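PDB 4KNC: alginate biosynthesis protein AlgX from Pseudomonas aeruginosa, which helps O-acetylate the exopolysaccharide alginate and protects the polymer from degradation as it crosses the periplasm. Local coordinates for residues Pro171-Ile176 with Pro235-Val240. Sequence-based numbering, arbitrary orientation.
Sequences PGFEEI and PQIALV
In the SGNH hydrolase-like domain of AlgX, the start of the inner parallel strand 237-240 and the residue before it are met by the loop that follows helix 153-169: Ile-176 touches Gln-236 and Ile-237, and Phe-173 touches Ile-237. No hydrogen bond joins the two segments, and the contact illustrates how a loop can pack against the start of an inner strand through a few apolar branches alone. Ile-176 does most of the work. With CG1 anti to its own carbonyl carbon (chi1 -66°) and the chain extended beyond it, its side chain reaches across that of Ile-237 at about a right angle, bringing CD1 to 3.9 Å from Ile-237 CG1. Nearer its root, Ile-176 CG1 lies 3.9 Å from Gln-236 CB, and the CG2 branch comes to 4.1 Å from Gln-236 CB. Gln-236 thus offers its aliphatic base to the loop, while past a bend at chi2 (-63°) OE1 accepts a hydrogen bond from Lys-292 NZ, and NE2 donates one to the backbone O of Asn-234. Phe-173 adds a lighter touch, its ring atom CE1 standing 4.1 Å from Ile-237 CD1 in an oblique approach. Within the loop, Glu-175 N bonds to Gly-172 O (3.1 Å) and Ile-176 N to Phe-173 O (3.3 Å), in a tight turn of the chain. Lys-178 reaches back to the loop, its NZ hydrogen-bonding the carbonyl oxygens of Phe-173 and Ile-176 and making a cation-pi contact with the Phe-173 ring. Ile-176 also packs on Ile-293, and Ile-237 on Ile-263 and Ile-295, so the loop packs beside the beginning of strand 237-240, which runs between strands 293-298 and 263-265.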
ATOM      1  N   PRO A 171     -14.931  14.093  -9.015  1.00 48.70           N
ATOM      2  CA  PRO A 171     -14.899  15.177 -10.009  1.00 44.76           C
ATOM      3  C   PRO A 171     -14.030  14.813 -11.218  1.00 37.54           C
ATOM      4  O   PRO A 171     -12.900  14.363 -11.050  1.00 44.69           O
ATOM      5  CB  PRO A 171     -14.287  16.348  -9.228  1.00 46.35           C
ATOM      6  CG  PRO A 171     -14.639  16.076  -7.799  1.00 48.23           C
ATOM      7  CD  PRO A 171     -14.585  14.572  -7.663  1.00 46.06           C
ATOM      8  N   GLY A 172     -14.572  14.976 -12.421  1.00 41.96           N
ATOM      9  CA  GLY A 172     -13.871  14.562 -13.624  1.00 50.01           C
ATOM     10  C   GLY A 172     -14.202  13.178 -14.170  1.00 51.58           C
ATOM     11  O   GLY A 172     -13.862  12.880 -15.317  1.00 52.11           O
ATOM     12  N   PHE A 173     -14.861  12.335 -13.370  1.00 53.00           N
ATOM     13  CA  PHE A 173     -15.169  10.955 -13.782  1.00 46.87           C
ATOM     14  C   PHE A 173     -15.927  10.884 -15.106  1.00 43.76           C
ATOM     15  O   PHE A 173     -15.780   9.922 -15.862  1.00 42.88           O
ATOM     16  CB  PHE A 173     -15.946  10.183 -12.696  1.00 39.72           C
ATOM     17  CG  PHE A 173     -16.184   8.721 -13.039  1.00 44.01           C
ATOM     18  CD1 PHE A 173     -15.258   7.747 -12.672  1.00 41.30           C
ATOM     19  CD2 PHE A 173     -17.332   8.323 -13.723  1.00 38.67           C
ATOM     20  CE1 PHE A 173     -15.467   6.412 -12.987  1.00 39.75           C
ATOM     21  CE2 PHE A 173     -17.545   6.992 -14.054  1.00 38.63           C
ATOM     22  CZ  PHE A 173     -16.611   6.027 -13.677  1.00 36.02           C
ATOM     23  N   GLU A 174     -16.723  11.907 -15.404  1.00 49.89           N
ATOM     24  CA  GLU A 174     -17.563  11.857 -16.599  1.00 42.72           C
ATOM     25  C   GLU A 174     -16.756  11.968 -17.891  1.00 42.13           C
ATOM     26  O   GLU A 174     -17.159  11.448 -18.930  1.00 45.63           O
ATOM     27  CB  GLU A 174     -18.656  12.921 -16.532  1.00 66.44           C
ATOM     28  CG  GLU A 174     -19.875  12.599 -17.385  1.00 83.36           C
ATOM     29  CD  GLU A 174     -20.700  11.443 -16.837  1.00 85.88           C
ATOM     30  OE1 GLU A 174     -20.354  10.901 -15.762  1.00 89.05           O
ATOM     31  OE2 GLU A 174     -21.706  11.079 -17.486  1.00 79.40           O
ATOM     32  N   GLU A 175     -15.597  12.615 -17.817  1.00 42.58           N
ATOM     33  CA  GLU A 175     -14.750  12.804 -18.995  1.00 44.52           C
ATOM     34  C   GLU A 175     -13.864  11.593 -19.264  1.00 47.43           C
ATOM     35  O   GLU A 175     -13.313  11.432 -20.355  1.00 47.50           O
ATOM     36  CB  GLU A 175     -13.883  14.063 -18.834  1.00 52.81           C
ATOM     37  CG  GLU A 175     -14.603  15.361 -19.168  1.00 72.80           C
ATOM     38  CD  GLU A 175     -15.865  15.577 -18.343  1.00 86.76           C
ATOM     39  OE1 GLU A 175     -15.838  15.315 -17.120  1.00 87.89           O
ATOM     40  OE2 GLU A 175     -16.887  16.005 -18.925  1.00 95.36           O
ATOM     41  N   ILE A 176     -13.709  10.753 -18.254  1.00 43.91           N
ATOM     42  CA  ILE A 176     -12.918   9.537 -18.399  1.00 48.47           C
ATOM     43  C   ILE A 176     -13.526   8.675 -19.510  1.00 43.80           C
ATOM     44  O   ILE A 176     -14.742   8.573 -19.606  1.00 41.41           O
ATOM     45  CB  ILE A 176     -12.830   8.801 -17.039  1.00 40.04           C
ATOM     46  CG1 ILE A 176     -12.022   9.661 -16.059  1.00 37.26           C
ATOM     47  CG2 ILE A 176     -12.220   7.414 -17.182  1.00 37.30           C
ATOM     48  CD1 ILE A 176     -11.863   9.078 -14.672  1.00 34.61           C
ATOM     49  N   PRO A 235      -6.331   5.554 -20.545  1.00 52.40           N
ATOM     50  CA  PRO A 235      -6.790   5.203 -19.191  1.00 45.37           C
ATOM     51  C   PRO A 235      -6.436   6.291 -18.187  1.00 48.00           C
ATOM     52  O   PRO A 235      -5.369   6.889 -18.283  1.00 55.38           O
ATOM     53  CB  PRO A 235      -6.016   3.914 -18.876  1.00 40.85           C
ATOM     54  CG  PRO A 235      -5.794   3.298 -20.221  1.00 49.34           C
ATOM     55  CD  PRO A 235      -5.500   4.485 -21.125  1.00 54.55           C
ATOM     56  N   GLN A 236      -7.324   6.532 -17.229  1.00 41.63           N
ATOM     57  CA  GLN A 236      -7.231   7.709 -16.372  1.00 30.46           C
ATOM     58  C   GLN A 236      -7.332   7.344 -14.896  1.00 37.50           C
ATOM     59  O   GLN A 236      -7.337   8.229 -14.033  1.00 37.71           O
ATOM     60  CB  GLN A 236      -8.356   8.685 -16.733  1.00 36.54           C
ATOM     61  CG  GLN A 236      -8.248   9.239 -18.147  1.00 48.52           C
ATOM     62  CD  GLN A 236      -6.982  10.047 -18.337  1.00 54.60           C
ATOM     63  OE1 GLN A 236      -6.491  10.670 -17.395  1.00 52.29           O
ATOM     64  NE2 GLN A 236      -6.436  10.026 -19.550  1.00 60.11           N
ATOM     65  N   ILE A 237      -7.435   6.042 -14.615  1.00 33.51           N
ATOM     66  CA  ILE A 237      -7.570   5.537 -13.247  1.00 29.61           C
ATOM     67  C   ILE A 237      -6.503   4.476 -12.955  1.00 31.44           C
ATOM     68  O   ILE A 237      -6.336   3.535 -13.724  1.00 32.89           O
ATOM     69  CB  ILE A 237      -8.966   4.920 -12.989  1.00 28.93           C
ATOM     70  CG1 ILE A 237     -10.077   5.910 -13.376  1.00 38.00           C
ATOM     71  CG2 ILE A 237      -9.087   4.506 -11.525  1.00 28.45           C
ATOM     72  CD1 ILE A 237     -11.485   5.428 -13.025  1.00 33.55           C
ATOM     73  N   ALA A 238      -5.785   4.647 -11.849  1.00 34.79           N
ATOM     74  CA  ALA A 238      -4.704   3.749 -11.469  1.00 32.70           C
ATOM     75  C   ALA A 238      -4.986   3.161 -10.108  1.00 31.17           C
ATOM     76  O   ALA A 238      -5.540   3.825  -9.236  1.00 37.60           O
ATOM     77  CB  ALA A 238      -3.382   4.497 -11.444  1.00 37.58           C
ATOM     78  N   LEU A 239      -4.598   1.905  -9.936  1.00 30.60           N
ATOM     79  CA  LEU A 239      -4.819   1.186  -8.704  1.00 29.89           C
ATOM     80  C   LEU A 239      -3.477   0.809  -8.104  1.00 34.12           C
ATOM     81  O   LEU A 239      -2.641   0.188  -8.766  1.00 32.47           O
ATOM     82  CB  LEU A 239      -5.640  -0.074  -8.983  1.00 30.85           C
ATOM     83  CG  LEU A 239      -5.847  -1.067  -7.841  1.00 29.49           C
ATOM     84  CD1 LEU A 239      -6.515  -0.414  -6.635  1.00 27.66           C
ATOM     85  CD2 LEU A 239      -6.660  -2.249  -8.339  1.00 25.27           C
ATOM     86  N   VAL A 240      -3.261   1.196  -6.854  1.00 31.43           N
ATOM     87  CA  VAL A 240      -2.079   0.757  -6.130  1.00 32.60           C
ATOM     88  C   VAL A 240      -2.564   0.008  -4.899  1.00 35.17           C
ATOM     89  O   VAL A 240      -3.579   0.383  -4.307  1.00 32.30           O
ATOM     90  CB  VAL A 240      -1.122   1.928  -5.776  1.00 31.65           C
ATOM     91  CG1 VAL A 240      -0.471   2.457  -7.044  1.00 26.58           C
ATOM     92  CG2 VAL A 240      -1.855   3.049  -5.030  1.00 26.11           C
TER